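Local coordinates for protein pectate lyase 1 (Juniperus ashei, PDB 1PXZ) that has low pectate lyase activity, cleaving pectic galacturonan by elimination with calcium as cofactor, and is the major allergen of mountain cedar pollen, at residues A[215-220]-A[241-246]. Numbering follows the deposited sequence.
Sequences VTVAFN and ANNNYD
This is a parallel main-chain contact between equivalent corners of two successive coils, buried in the parallel beta-helix. Each segment runs off the end of a strand, turns at a residue with positive phi, and leads to the next strand. Ala218 pairs with Ala241, and three hydrogen bonds follow the chain round the bend. Val217 O lies 2.9 Å from Ala241 N, which meets it in the carbonyl plane. Phe219 N donates to Ala241 O at 3.2 Å and sits nearly on its C=O axis. Beyond the turn, Asn244 N reaches Asn220 O at 2.9 Å in a nearly straight bond. Two CA-H...O contacts fill the bend, the shorter from Phe219 CA to Asn242 O at 3.1 Å. The turn residues are Phe219 and Asn242, with phi of 63° and 52°. Such stacked turns, each followed by an asparagine in line with that of the next coil, are the asparagine stacks known from pectate lyases. Here Asn220 and Asn243 lie side by side and point the same way. Each CG is anti to its own carbonyl carbon, and the amide planes are only 4° apart. The row continues to Asn190 in the preceding coil, which Asn220 touches. On the other side, Asn266 OD1 accepts a bond from Asn243 N. Val217 crosses Asn243 at about a right angle and sets CG1 against its amide. At the turn itself, the Phe219 ring runs alongside Asn242, whose CB is 3.6 Å from Phe219 CE1. Leu338 of helix 335-338 also packs on Asn242, and Pro3 lies against Phe219.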
loop_
_atom_site.group_PDB
_atom_site.type_symbol
_atom_site.label_atom_id
_atom_site.label_comp_id
_atom_site.label_asym_id
_atom_site.label_seq_id
_atom_site.Cartn_x
_atom_site.Cartn_y
_atom_site.Cartn_z
ATOM N N VAL A 215 4.244 0.367 9.925
ATOM C CA VAL A 215 3.885 0.736 8.550
ATOM C C VAL A 215 3.898 2.245 8.337
ATOM O O VAL A 215 3.412 2.968 9.215
ATOM C CB VAL A 215 2.480 0.231 8.171
ATOM C CG1 VAL A 215 2.126 0.724 6.766
ATOM C CG2 VAL A 215 2.424 -1.291 8.244
ATOM N N THR A 216 4.421 2.696 7.197
ATOM C CA THR A 216 4.459 4.120 6.862
ATOM C C THR A 216 3.453 4.356 5.729
ATOM O O THR A 216 3.561 3.640 4.731
ATOM C CB THR A 216 5.851 4.603 6.413
ATOM O OG1 THR A 216 6.800 4.411 7.474
ATOM C CG2 THR A 216 5.870 6.096 6.097
ATOM N N VAL A 217 2.541 5.296 5.952
ATOM C CA VAL A 217 1.589 5.648 4.873
ATOM C C VAL A 217 1.863 7.092 4.495
ATOM O O VAL A 217 1.477 7.955 5.313
ATOM C CB VAL A 217 0.140 5.442 5.326
ATOM C CG1 VAL A 217 -0.843 5.901 4.240
ATOM C CG2 VAL A 217 -0.096 3.986 5.685
ATOM N N ALA A 218 2.509 7.347 3.354
ATOM C CA ALA A 218 2.936 8.705 3.044
ATOM C C ALA A 218 2.726 9.187 1.610
ATOM O O ALA A 218 2.956 8.453 0.652
ATOM C CB ALA A 218 4.427 8.810 3.371
ATOM N N PHE A 219 2.341 10.442 1.473
ATOM C CA PHE A 219 2.218 11.145 0.204
ATOM C C PHE A 219 1.167 10.513 -0.716
ATOM O O PHE A 219 1.275 10.608 -1.949
ATOM C CB PHE A 219 3.563 11.221 -0.525
ATOM C CG PHE A 219 4.732 11.616 0.370
ATOM C CD1 PHE A 219 4.761 12.886 0.912
ATOM C CD2 PHE A 219 5.758 10.721 0.628
ATOM C CE1 PHE A 219 5.824 13.261 1.735
ATOM C CE2 PHE A 219 6.806 11.076 1.471
ATOM C CZ PHE A 219 6.816 12.344 2.026
ATOM N N ASN A 220 0.153 9.896 -0.144
ATOM C CA ASN A 220 -0.915 9.277 -0.922
ATOM C C ASN A 220 -2.054 10.268 -1.145
ATOM O O ASN A 220 -2.261 11.158 -0.316
ATOM C CB ASN A 220 -1.474 8.030 -0.239
ATOM C CG ASN A 220 -0.429 6.982 0.071
ATOM O OD1 ASN A 220 0.023 6.815 1.207
ATOM N ND2 ASN A 220 -0.029 6.243 -0.958
ATOM N N ALA A 241 1.599 10.191 7.090
ATOM C CA ALA A 241 2.268 11.473 6.915
ATOM C C ALA A 241 2.109 12.131 5.553
ATOM O O ALA A 241 2.355 11.471 4.537
ATOM C CB ALA A 241 3.776 11.250 7.141
ATOM N N ASN A 242 1.751 13.404 5.481
ATOM C CA ASN A 242 1.678 14.178 4.247
ATOM C C ASN A 242 0.840 13.484 3.164
ATOM O O ASN A 242 1.213 13.435 1.987
ATOM C CB ASN A 242 3.079 14.463 3.732
ATOM C CG ASN A 242 3.687 15.662 4.442
ATOM O OD1 ASN A 242 3.025 16.493 5.076
ATOM N ND2 ASN A 242 4.990 15.740 4.304
ATOM N N ASN A 243 -0.316 12.971 3.596
ATOM C CA ASN A 243 -1.298 12.473 2.632
ATOM C C ASN A 243 -2.403 13.503 2.414
ATOM O O ASN A 243 -2.613 14.338 3.290
ATOM C CB ASN A 243 -1.936 11.186 3.135
ATOM C CG ASN A 243 -0.952 10.136 3.613
ATOM O OD1 ASN A 243 -0.617 10.000 4.794
ATOM N ND2 ASN A 243 -0.502 9.356 2.638
ATOM N N ASN A 244 -3.114 13.436 1.296
ATOM C CA ASN A 244 -4.190 14.386 0.979
ATOM C C ASN A 244 -5.527 13.680 0.944
ATOM O O ASN A 244 -5.686 12.684 0.219
ATOM C CB ASN A 244 -3.866 15.037 -0.368
ATOM C CG ASN A 244 -4.645 16.295 -0.664
ATOM O OD1 ASN A 244 -5.000 17.050 0.243
ATOM N ND2 ASN A 244 -4.934 16.561 -1.933
ATOM N N TYR A 245 -6.525 14.125 1.709
ATOM C CA TYR A 245 -7.784 13.414 1.796
ATOM C C TYR A 245 -8.936 14.257 1.224
ATOM O O TYR A 245 -9.192 15.346 1.733
ATOM C CB TYR A 245 -8.149 13.035 3.235
ATOM C CG TYR A 245 -7.290 12.011 3.938
ATOM C CD1 TYR A 245 -6.031 12.416 4.418
ATOM C CD2 TYR A 245 -7.687 10.700 4.136
ATOM C CE1 TYR A 245 -5.226 11.500 5.068
ATOM C CE2 TYR A 245 -6.888 9.769 4.796
ATOM C CZ TYR A 245 -5.651 10.207 5.250
ATOM O OH TYR A 245 -4.813 9.321 5.902
ATOM N N ASP A 246 -9.610 13.732 0.213
ATOM C CA ASP A 246 -10.914 14.185 -0.243
ATOM C C ASP A 246 -11.991 13.732 0.735
ATOM O O ASP A 246 -11.714 12.897 1.580
ATOM C CB ASP A 246 -11.260 13.596 -1.622
ATOM C CG ASP A 246 -10.416 14.189 -2.728
ATOM O OD1 ASP A 246 -10.314 15.444 -2.795
ATOM O OD2 ASP A 246 -9.849 13.425 -3.553
#